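PDB 6HE6: cell division protein FtsX from Streptococcus pneumoniae, which forms with FtsE the ABC-transporter complex FtsEX of cell division, its large extracellular loop interacting with the peptidoglycan hydrolase PcsB. Local coordinates for residues V20-Q25 against H40-S45; D44-M49 against E104-I109; T51-T56 against E92-N97; S59-Y64 against L85-I90. All coordinates share one frame; numbering follows the deposited sequence.

Interaction 1. Residues V20-Q25 against H40-S45; sequences VEDNSQ and HKVYDS
Asp22, in the loop between strands 11-16 and 26-29, supplies nearly everything that holds residues 20-25 to the start of helix 41-47. Its backbone carbonyl comes first: Asp22 O accepts from His40 N at 2.8 Å, in the carbonyl plane and on a lone pair. The same oxygen takes a weak second bond from His40 ND1 at 3.3 Å, so both the backbone and the ring of the N-cap residue turn to one acceptor. With CG anti to the backbone N (chi1 -160°), the carboxylate of Asp22 is set against the N-terminal end of the helix. Val42 N binds OD1 of Asp22 at 2.8 Å in a nearly straight bond that arrives from above the carboxylate plane, while Tyr43 N meets the syn lone pair of Asp22 OD2 at 2.9 Å. OD1 and OD2 of Asp22 also rest about 3.5 Å from Val42 CB. Tyr89 OH of strand 88-93 gives Asp22 OD2 a further hydrogen bond. Next in the chain, Asn23 brings ND2 to the edge of the His40 ring, 4.3 Å from CE1. A buried carboxylate thus satisfied by first-turn N-H groups is probably stabilised in its charged form by the positive end of the helix dipole.

Interaction 2. Residues D44-M49 against E104-I109; sequences DSLKNM and EDAKKI
The two helices of a ferredoxin-like beta-alpha-beta-beta-alpha-beta fold, 41-47 and 99-107, lie on the same side of the antiparallel sheet and meet here at their C-terminal ends through apolar contacts. Along 104-109 the contact begins with Asp105, whose CB touches the methyl CE of Met49 at 3.8 Å as the two side chains cross obliquely. Met49 gets there because its chain is fully extended beyond CG (chi2 -177°, chi3 -179°), spanning the gap between the helices. Ala106 follows, its CB 4.0 Å from Leu46 CD2 and its backbone N also near the Met49 methyl. Leu46 and Ala106 both also touch Val14 of strand 11-16, placing this pair between helices and sheet. The last residue, Ile109, contributes most: with CG1 anti to the carbonyl carbon (chi1 -60°), its CD1 is pushed in among three side chains of the other segment. Leu46 CD2 lies 3.8 Å, and Met49 CE 4.0 Å, from Ile109 CD1. Ser45 OG is hydrogen-bonded to Lys41 O within its own helix, and it is CB that meets Ile109: Ser45 CB to Ile109 CD1, 3.5 Å, is the tightest approach.

Interaction 3. Residues T51-T56 against E92-N97; sequences TVKSVT and EANAPN
Glu92 carries CG anti to the backbone N (chi1 174°) and runs straight on from there, whereas Ser54 holds OG in the crowded position between its backbone N and carbonyl carbon (chi1 67°). These settings bring hydroxyl and carboxylate together on the same face of the sheet, and Ser54 OG donates to the anti lone pair of Glu92 OE1 at 2.9 Å. Lys53, its CG also anti to the backbone N (chi1 177°), lies alongside Glu92 and points the same way. The touching there is done by its aliphatic part, with Lys53 CD 3.7 Å from Glu92 OE1; the chain bends at chi3, and Lys53 NZ ends 5.1 Å from Glu92 OE2, too far for a salt bridge, although the opposite charges may still attract.

Under these side chains the backbones pair closely. Lys53 N donates almost along the C=O axis to Glu92 O at 2.7 Å, and Glu92 N returns a nearly straight bond to Ser54 O at 2.9 Å. Beyond the non-hydrogen-bonded pair Val52 and Ala93, Asn94 N reaches Thr51 O at 2.8 Å, and Asn94 OD1 comes to 3.5 Å from Lys53 CB. Val52 and Ala93 turn to the helix side, where Ile102 of helix 99-107 packs on both. Two consecutive residues, Lys53 and Ser54, therefore stand across from the single residue Glu92: a classic beta bulge between antiparallel strands, placed here where the outermost strand 52-58 joins strand 88-93 in the four-stranded sheet.

Interaction 4. Residues S59-Y64 against L85-I90; sequences SKEEQY and LYDAYI. With CAT (dodecane-trimethylamine), chain C.
One face of the Tyr64 ring is occupied by the bound dodecane-trimethylamine, whose C2 sits 3.8 Å above the ring plane and offset toward the rim. A methyl of the ammonium head comes closest, CAT CB1 lying 3.4 Å from Tyr64 CD2, while C3 and C4 of the alkyl chain run past the CD1 and CE1 side. The ring is placed by CG standing anti to the backbone N (chi1 170°), and its hydroxyl is hydrogen-bonded to Trp75 N. Phe78, Glu79, Asp81, Asn83 and Pro84 complete the ligand pocket. Leu85 CD1 packs against Tyr64 CB, at the base of the side chain, at 4.1 Å.

Helix 60-70 belongs to the connection between strands 52-58 and 88-93, which are neighbours in the ferredoxin-like sheet, and its first turn is bound from two sources. Ser59 is the N-cap, its OG accepting from Glu62 N at 2.9 Å; from across the contact, Asp87 OD1 takes Lys60 N on its anti lone pair at 2.8 Å. Lys60 starts with CG in the crowded position and folds over Asp87 and the backbone, CD reaching 3.4 Å from Leu85 O. Bends at chi3 and chi4 then carry NZ into a salt bridge with Glu61 OE2. One turn into the helix, Gln63 extends its amide so that NE2 makes a weak bond to Tyr86 O at 2.9 Å, and the same NE2 also donates to Ser58 O.

Overall arrangement
From the N terminus, interaction 1 closes first, fastening the loop after strand 11-16 to the start of helix 41-47 around the hairpin of strands 26-29 and 32-35. Interaction 2 opens on the same helix, sharing Asp44 and Ser45, and closes the longest loop by joining it to the end of helix 99-107. Within that loop interaction 3 pairs strands 52-58 and 88-93, and inside it in turn interaction 4 ties the start of helix 60-70 to the approach to strand 88-93. Tyr89 of this strand bridges the set, meeting interaction 1 through its hydroxyl and packing with its ring on Val55 and its CB on Leu46.

Interaction 1. Residues V20-Q25 against H40-S45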
# COMPACT_ATOMS: atom_id res chain seq x y z
N VAL A 20 -0.60 10.88 -3.43
CA VAL A 20 -1.92 10.45 -2.98
C VAL A 20 -1.77 9.89 -1.57
O VAL A 20 -0.90 9.04 -1.32
CB VAL A 20 -2.53 9.40 -3.93
CG1 VAL A 20 -3.65 8.64 -3.27
CG2 VAL A 20 -3.02 10.05 -5.23
N GLU A 21 -2.60 10.37 -0.65
CA GLU A 21 -2.59 9.87 0.71
C GLU A 21 -3.90 9.10 0.89
O GLU A 21 -4.90 9.62 1.38
CB GLU A 21 -2.39 11.02 1.72
CG GLU A 21 -0.92 11.45 1.83
CD GLU A 21 -0.75 12.89 2.28
OE1 GLU A 21 -1.38 13.27 3.29
OE2 GLU A 21 0.03 13.63 1.65
N ASP A 22 -3.88 7.84 0.47
CA ASP A 22 -5.11 7.05 0.49
C ASP A 22 -5.51 6.65 1.90
O ASP A 22 -6.70 6.40 2.14
CB ASP A 22 -4.93 5.80 -0.38
CG ASP A 22 -6.26 5.20 -0.80
OD1 ASP A 22 -6.96 5.87 -1.57
OD2 ASP A 22 -6.58 4.07 -0.36
N ASN A 23 -4.56 6.60 2.83
CA ASN A 23 -4.78 6.11 4.18
C ASN A 23 -4.98 7.24 5.18
O ASN A 23 -5.16 6.98 6.37
CB ASN A 23 -3.59 5.24 4.61
CG ASN A 23 -3.73 4.70 6.01
OD1 ASN A 23 -2.98 5.06 6.91
ND2 ASN A 23 -4.71 3.83 6.21
N SER A 24 -4.95 8.48 4.72
CA SER A 24 -5.07 9.64 5.59
C SER A 24 -6.51 10.12 5.58
O SER A 24 -7.02 10.52 4.53
CB SER A 24 -4.13 10.76 5.15
OG SER A 24 -2.79 10.31 5.19
N GLN A 25 -7.14 10.12 6.75
CA GLN A 25 -8.53 10.55 6.87
C GLN A 25 -8.67 12.06 6.78
O GLN A 25 -9.67 12.54 6.26
CB GLN A 25 -9.13 10.07 8.20
CG GLN A 25 -8.98 8.58 8.46
CD GLN A 25 -9.38 8.20 9.87
OE1 GLN A 25 -8.73 8.59 10.84
NE2 GLN A 25 -10.46 7.45 10.00
N HIS A 40 -9.27 6.56 1.03
CA HIS A 40 -9.71 5.19 0.76
C HIS A 40 -10.24 5.00 -0.65
O HIS A 40 -10.86 3.96 -0.95
CB HIS A 40 -10.75 4.73 1.79
CG HIS A 40 -10.15 4.14 3.02
ND1 HIS A 40 -8.79 4.02 3.20
CD2 HIS A 40 -10.72 3.62 4.13
CE1 HIS A 40 -8.55 3.45 4.37
NE2 HIS A 40 -9.70 3.21 4.96
N LYS A 41 -9.98 5.95 -1.55
CA LYS A 41 -10.35 5.78 -2.96
C LYS A 41 -9.74 4.51 -3.54
O LYS A 41 -10.41 3.74 -4.25
CB LYS A 41 -9.89 6.99 -3.77
CG LYS A 41 -11.01 7.87 -4.31
CD LYS A 41 -11.96 8.32 -3.23
CE LYS A 41 -13.16 9.06 -3.83
NZ LYS A 41 -12.77 10.06 -4.86
N VAL A 42 -8.46 4.28 -3.26
CA VAL A 42 -7.79 3.09 -3.79
C VAL A 42 -8.18 1.87 -2.98
O VAL A 42 -8.45 0.80 -3.55
CB VAL A 42 -6.27 3.30 -3.80
CG1 VAL A 42 -5.58 2.02 -4.25
CG2 VAL A 42 -5.92 4.48 -4.70
N TYR A 43 -8.20 2.00 -1.65
CA TYR A 43 -8.62 0.90 -0.78
C TYR A 43 -9.95 0.32 -1.24
O TYR A 43 -10.07 -0.88 -1.46
CB TYR A 43 -8.70 1.37 0.69
CG TYR A 43 -9.37 0.37 1.64
CD1 TYR A 43 -8.64 -0.64 2.25
CD2 TYR A 43 -10.74 0.42 1.88
CE1 TYR A 43 -9.25 -1.56 3.10
CE2 TYR A 43 -11.36 -0.49 2.71
CZ TYR A 43 -10.61 -1.47 3.32
OH TYR A 43 -11.23 -2.37 4.14
N ASP A 44 -10.94 1.19 -1.47
CA ASP A 44 -12.29 0.71 -1.75
C ASP A 44 -12.38 -0.05 -3.08
O ASP A 44 -13.06 -1.07 -3.16
CB ASP A 44 -13.29 1.87 -1.75
CG ASP A 44 -13.53 2.44 -0.37
OD1 ASP A 44 -13.25 1.73 0.62
OD2 ASP A 44 -14.05 3.57 -0.29
N SER A 45 -11.68 0.43 -4.11
CA SER A 45 -11.69 -0.24 -5.41
C SER A 45 -11.07 -1.63 -5.31
O SER A 45 -11.55 -2.57 -5.95
CB SER A 45 -10.93 0.60 -6.44
OG SER A 45 -11.52 1.88 -6.55

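Interaction 2. Residues D44-M49 against E104-I109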
# COMPACT_ATOMS: atom_id res chain seq x y z
N ASP A 44 -10.94 1.19 -1.47
CA ASP A 44 -12.29 0.71 -1.75
C ASP A 44 -12.38 -0.05 -3.08
O ASP A 44 -13.06 -1.07 -3.16
CB ASP A 44 -13.29 1.87 -1.75
CG ASP A 44 -13.53 2.44 -0.37
OD1 ASP A 44 -13.25 1.73 0.62
OD2 ASP A 44 -14.05 3.57 -0.29
N SER A 45 -11.68 0.43 -4.11
CA SER A 45 -11.69 -0.24 -5.41
C SER A 45 -11.07 -1.63 -5.31
O SER A 45 -11.55 -2.57 -5.95
CB SER A 45 -10.93 0.60 -6.44
OG SER A 45 -11.52 1.88 -6.55
N LEU A 46 -9.98 -1.76 -4.55
CA LEU A 46 -9.40 -3.07 -4.30
C LEU A 46 -10.36 -3.95 -3.51
O LEU A 46 -10.66 -5.08 -3.91
CB LEU A 46 -8.06 -2.92 -3.55
CG LEU A 46 -6.92 -2.16 -4.25
CD1 LEU A 46 -5.76 -1.88 -3.27
CD2 LEU A 46 -6.40 -2.97 -5.41
N LYS A 47 -10.87 -3.44 -2.39
CA LYS A 47 -11.81 -4.18 -1.53
C LYS A 47 -13.08 -4.59 -2.27
O LYS A 47 -13.71 -5.59 -1.90
CB LYS A 47 -12.15 -3.32 -0.30
CG LYS A 47 -12.57 -4.08 0.95
CD LYS A 47 -11.41 -4.80 1.57
CE LYS A 47 -11.81 -6.00 2.41
NZ LYS A 47 -12.16 -5.64 3.79
N ASN A 48 -13.46 -3.87 -3.33
CA ASN A 48 -14.65 -4.21 -4.10
C ASN A 48 -14.44 -5.36 -5.07
O ASN A 48 -15.42 -5.85 -5.63
CB ASN A 48 -15.13 -2.99 -4.87
CG ASN A 48 -15.99 -2.07 -4.04
OD1 ASN A 48 -16.46 -2.45 -2.96
ND2 ASN A 48 -16.20 -0.85 -4.52
N MET A 49 -13.20 -5.78 -5.30
CA MET A 49 -12.95 -6.89 -6.21
C MET A 49 -13.37 -8.21 -5.58
O MET A 49 -12.95 -8.54 -4.47
CB MET A 49 -11.48 -6.95 -6.60
CG MET A 49 -10.96 -5.69 -7.25
SD MET A 49 -9.24 -5.95 -7.72
CE MET A 49 -8.83 -4.33 -8.42
N GLU A 104 -3.82 -6.81 -12.73
CA GLU A 104 -4.10 -6.05 -13.94
C GLU A 104 -5.16 -4.99 -13.69
O GLU A 104 -5.00 -3.83 -14.07
CB GLU A 104 -4.53 -6.99 -15.06
CG GLU A 104 -3.39 -7.35 -16.00
CD GLU A 104 -3.59 -8.69 -16.66
OE1 GLU A 104 -2.59 -9.43 -16.82
OE2 GLU A 104 -4.74 -9.00 -17.04
N ASP A 105 -6.26 -5.37 -13.04
CA ASP A 105 -7.27 -4.38 -12.68
C ASP A 105 -6.69 -3.33 -11.73
O ASP A 105 -7.09 -2.16 -11.78
CB ASP A 105 -8.48 -5.09 -12.08
CG ASP A 105 -9.13 -6.07 -13.05
OD1 ASP A 105 -8.70 -6.09 -14.23
OD2 ASP A 105 -10.02 -6.85 -12.65
N ALA A 106 -5.75 -3.73 -10.87
CA ALA A 106 -5.23 -2.79 -9.89
C ALA A 106 -4.43 -1.67 -10.54
O ALA A 106 -4.48 -0.52 -10.09
CB ALA A 106 -4.36 -3.52 -8.86
N LYS A 107 -3.67 -1.97 -11.60
CA LYS A 107 -2.90 -0.91 -12.24
C LYS A 107 -3.82 0.12 -12.89
O LYS A 107 -3.40 1.26 -13.10
CB LYS A 107 -1.91 -1.49 -13.27
CG LYS A 107 -0.50 -0.79 -13.35
CD LYS A 107 -0.60 0.73 -13.44
CE LYS A 107 0.71 1.44 -13.71
NZ LYS A 107 0.58 2.87 -13.28
N LYS A 108 -5.08 -0.23 -13.15
CA LYS A 108 -6.04 0.67 -13.77
C LYS A 108 -6.74 1.59 -12.78
O LYS A 108 -7.49 2.47 -13.21
CB LYS A 108 -7.07 -0.14 -14.56
CG LYS A 108 -6.48 -0.73 -15.83
CD LYS A 108 -7.54 -1.05 -16.86
CE LYS A 108 -8.02 -2.47 -16.70
NZ LYS A 108 -8.14 -3.16 -18.01
N ILE A 109 -6.52 1.43 -11.48
CA ILE A 109 -7.11 2.32 -10.49
C ILE A 109 -6.33 3.62 -10.46
O ILE A 109 -5.09 3.61 -10.41
CB ILE A 109 -7.12 1.66 -9.11
CG1 ILE A 109 -7.93 0.35 -9.13
CG2 ILE A 109 -7.66 2.64 -8.07
CD1 ILE A 109 -7.86 -0.45 -7.84

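Interaction 3. Residues T51-T56 against E92-N97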
# COMPACT_ATOMS: atom_id res chain seq x y z
N THR A 51 -12.53 -11.20 -6.08
CA THR A 51 -11.49 -12.19 -5.84
C THR A 51 -10.46 -11.78 -4.79
O THR A 51 -9.49 -12.51 -4.59
CB THR A 51 -10.77 -12.51 -7.14
OG1 THR A 51 -10.31 -11.29 -7.72
CG2 THR A 51 -11.72 -13.20 -8.12
N VAL A 52 -10.63 -10.64 -4.08
CA VAL A 52 -9.70 -10.26 -3.02
C VAL A 52 -10.29 -10.55 -1.65
O VAL A 52 -11.47 -10.30 -1.38
CB VAL A 52 -9.29 -8.77 -3.13
CG1 VAL A 52 -8.85 -8.44 -4.53
CG2 VAL A 52 -10.43 -7.90 -2.73
N LYS A 53 -9.45 -11.07 -0.75
CA LYS A 53 -9.90 -11.40 0.60
C LYS A 53 -9.58 -10.32 1.63
O LYS A 53 -10.36 -10.11 2.56
CB LYS A 53 -9.31 -12.74 1.06
CG LYS A 53 -9.71 -13.09 2.52
CD LYS A 53 -9.16 -14.43 3.02
CE LYS A 53 -10.30 -15.27 3.63
NZ LYS A 53 -9.97 -16.72 3.79
N SER A 54 -8.43 -9.65 1.51
CA SER A 54 -8.08 -8.62 2.47
C SER A 54 -7.13 -7.63 1.81
O SER A 54 -6.38 -7.98 0.89
CB SER A 54 -7.43 -9.23 3.72
OG SER A 54 -6.17 -9.79 3.39
N VAL A 55 -7.17 -6.38 2.27
CA VAL A 55 -6.28 -5.34 1.78
C VAL A 55 -5.82 -4.52 2.98
O VAL A 55 -6.64 -3.93 3.70
CB VAL A 55 -6.95 -4.45 0.73
CG1 VAL A 55 -8.26 -4.05 1.20
CG2 VAL A 55 -6.14 -3.19 0.45
N THR A 56 -4.52 -4.52 3.22
CA THR A 56 -3.92 -3.99 4.44
C THR A 56 -2.91 -2.92 4.08
O THR A 56 -1.98 -3.17 3.30
CB THR A 56 -3.23 -5.13 5.20
OG1 THR A 56 -4.18 -6.17 5.46
CG2 THR A 56 -2.67 -4.62 6.50
N GLU A 92 -4.54 -9.71 -0.51
CA GLU A 92 -4.59 -11.16 -0.47
C GLU A 92 -5.68 -11.65 -1.42
O GLU A 92 -6.85 -11.30 -1.24
CB GLU A 92 -4.86 -11.65 0.95
CG GLU A 92 -5.09 -13.15 1.07
CD GLU A 92 -5.48 -13.56 2.47
OE1 GLU A 92 -5.94 -12.68 3.23
OE2 GLU A 92 -5.33 -14.75 2.83
N ALA A 93 -5.29 -12.44 -2.42
CA ALA A 93 -6.22 -13.03 -3.38
C ALA A 93 -6.94 -14.22 -2.76
O ALA A 93 -6.49 -14.80 -1.77
CB ALA A 93 -5.50 -13.48 -4.65
N ASN A 94 -8.07 -14.61 -3.36
CA ASN A 94 -8.78 -15.79 -2.87
C ASN A 94 -8.09 -17.08 -3.30
O ASN A 94 -8.13 -18.08 -2.57
CB ASN A 94 -10.23 -15.79 -3.36
CG ASN A 94 -11.18 -15.03 -2.42
OD1 ASN A 94 -10.90 -14.86 -1.23
ND2 ASN A 94 -12.30 -14.58 -2.96
N ALA A 95 -7.45 -17.09 -4.47
CA ALA A 95 -6.75 -18.25 -4.99
C ALA A 95 -5.54 -17.76 -5.76
O ALA A 95 -5.53 -16.61 -6.22
CB ALA A 95 -7.65 -19.10 -5.90
N PRO A 96 -4.51 -18.59 -5.91
CA PRO A 96 -3.37 -18.18 -6.74
C PRO A 96 -3.77 -17.73 -8.14
O PRO A 96 -3.21 -16.74 -8.64
CB PRO A 96 -2.49 -19.44 -6.77
CG PRO A 96 -2.82 -20.16 -5.51
CD PRO A 96 -4.28 -19.89 -5.24
N ASN A 97 -4.74 -18.39 -8.77
CA ASN A 97 -5.09 -18.09 -10.15
C ASN A 97 -5.74 -16.72 -10.32
O ASN A 97 -5.74 -16.19 -11.44
CB ASN A 97 -6.01 -19.18 -10.70
CG ASN A 97 -5.25 -20.44 -11.04
OD1 ASN A 97 -4.02 -20.46 -11.04
ND2 ASN A 97 -5.98 -21.52 -11.31

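Interaction 4. Residues S59-Y64 against L85-I90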
# COMPACT_ATOMS: atom_id res chain seq x y z
N SER A 59 2.62 1.37 5.22
CA SER A 59 3.23 2.66 4.94
C SER A 59 4.69 2.54 4.51
O SER A 59 5.40 1.56 4.82
CB SER A 59 3.18 3.54 6.17
OG SER A 59 4.24 3.15 7.00
N LYS A 60 5.18 3.59 3.86
CA LYS A 60 6.59 3.64 3.49
C LYS A 60 7.50 3.63 4.73
O LYS A 60 8.57 3.01 4.72
CB LYS A 60 6.88 4.86 2.61
CG LYS A 60 6.53 6.22 3.21
CD LYS A 60 6.76 7.35 2.17
CE LYS A 60 5.64 8.38 2.19
NZ LYS A 60 5.58 9.17 3.47
N GLU A 61 7.09 4.33 5.79
CA GLU A 61 7.83 4.28 7.05
C GLU A 61 8.00 2.84 7.51
O GLU A 61 9.12 2.33 7.66
CB GLU A 61 7.10 5.11 8.11
CG GLU A 61 7.07 6.60 7.79
CD GLU A 61 6.12 6.96 6.67
OE1 GLU A 61 5.23 6.15 6.34
OE2 GLU A 61 6.27 8.07 6.11
N GLU A 62 6.87 2.15 7.70
CA GLU A 62 6.89 0.77 8.16
C GLU A 62 7.79 -0.11 7.29
O GLU A 62 8.56 -0.92 7.81
CB GLU A 62 5.45 0.26 8.18
CG GLU A 62 5.25 -1.19 8.47
CD GLU A 62 3.84 -1.62 8.12
OE1 GLU A 62 2.93 -0.75 8.12
OE2 GLU A 62 3.64 -2.81 7.82
N GLN A 63 7.73 0.06 5.95
CA GLN A 63 8.55 -0.76 5.06
C GLN A 63 10.03 -0.53 5.30
O GLN A 63 10.84 -1.46 5.13
CB GLN A 63 8.24 -0.50 3.58
CG GLN A 63 6.86 -0.92 3.14
CD GLN A 63 6.57 -0.57 1.68
OE1 GLN A 63 7.38 -0.83 0.79
NE2 GLN A 63 5.41 0.04 1.44
N TYR A 64 10.42 0.69 5.69
CA TYR A 64 11.83 0.95 5.91
C TYR A 64 12.28 0.37 7.25
O TYR A 64 13.37 -0.19 7.35
CB TYR A 64 12.14 2.45 5.82
CG TYR A 64 13.53 2.77 6.29
CD1 TYR A 64 14.63 2.43 5.51
CD2 TYR A 64 13.76 3.40 7.51
CE1 TYR A 64 15.92 2.70 5.92
CE2 TYR A 64 15.07 3.68 7.93
CZ TYR A 64 16.13 3.33 7.13
OH TYR A 64 17.43 3.59 7.53
N LEU A 85 10.54 5.48 -0.53
CA LEU A 85 9.68 4.33 -0.79
C LEU A 85 8.23 4.77 -0.97
O LEU A 85 7.86 5.91 -0.70
CB LEU A 85 9.80 3.30 0.34
CG LEU A 85 11.22 2.83 0.68
CD1 LEU A 85 11.22 1.83 1.85
CD2 LEU A 85 11.90 2.22 -0.55
N TYR A 86 7.40 3.84 -1.43
CA TYR A 86 6.00 4.10 -1.75
C TYR A 86 5.11 3.42 -0.73
O TYR A 86 5.31 2.23 -0.43
CB TYR A 86 5.65 3.58 -3.15
CG TYR A 86 6.14 4.43 -4.29
CD1 TYR A 86 7.48 4.76 -4.42
CD2 TYR A 86 5.25 4.90 -5.25
CE1 TYR A 86 7.93 5.53 -5.47
CE2 TYR A 86 5.69 5.68 -6.30
CZ TYR A 86 7.03 5.99 -6.40
OH TYR A 86 7.47 6.77 -7.45
N ASP A 87 4.13 4.16 -0.19
CA ASP A 87 3.01 3.54 0.51
C ASP A 87 2.40 2.45 -0.37
O ASP A 87 2.39 2.55 -1.60
CB ASP A 87 1.92 4.56 0.85
CG ASP A 87 2.35 5.55 1.92
OD1 ASP A 87 3.39 5.32 2.57
OD2 ASP A 87 1.62 6.54 2.11
N ALA A 88 1.85 1.42 0.27
CA ALA A 88 1.40 0.26 -0.48
C ALA A 88 0.21 -0.38 0.22
O ALA A 88 0.04 -0.24 1.43
CB ALA A 88 2.53 -0.77 -0.65
N TYR A 89 -0.61 -1.08 -0.56
CA TYR A 89 -1.59 -2.00 0.00
C TYR A 89 -1.13 -3.43 -0.26
O TYR A 89 -0.67 -3.75 -1.37
CB TYR A 89 -3.00 -1.77 -0.60
CG TYR A 89 -3.71 -0.57 -0.01
CD1 TYR A 89 -4.13 -0.58 1.32
CD2 TYR A 89 -3.93 0.57 -0.76
CE1 TYR A 89 -4.78 0.52 1.87
CE2 TYR A 89 -4.57 1.67 -0.21
CZ TYR A 89 -4.98 1.64 1.10
OH TYR A 89 -5.59 2.73 1.65
N ILE A 90 -1.24 -4.27 0.75
CA ILE A 90 -0.90 -5.68 0.63
C ILE A 90 -2.22 -6.41 0.43
O ILE A 90 -3.05 -6.46 1.35
CB ILE A 90 -0.13 -6.20 1.85
CG1 ILE A 90 1.00 -5.26 2.26
CG2 ILE A 90 0.39 -7.61 1.60
CD1 ILE A 90 2.20 -5.23 1.30
C1 CAT C . 14.89 7.86 5.33
C2 CAT C . 15.62 6.55 5.03
C3 CAT C . 15.26 6.01 3.64
C4 CAT C . 16.35 5.11 3.03
C5 CAT C . 15.86 4.52 1.70
C6 CAT C . 16.96 3.86 0.85
C7 CAT C . 16.99 4.53 -0.52
C8 CAT C . 17.52 3.64 -1.65
C9 CAT C . 16.75 4.01 -2.92
C10 CAT C . 17.46 3.53 -4.19
C11 CAT C . 16.41 3.03 -5.18
C12 CAT C . 16.61 3.67 -6.55
CA1 CAT C . 13.40 9.05 6.80
CB1 CAT C . 13.33 6.68 6.65
CC1 CAT C . 15.18 7.78 7.69
NE1 CAT C . 14.21 7.84 6.61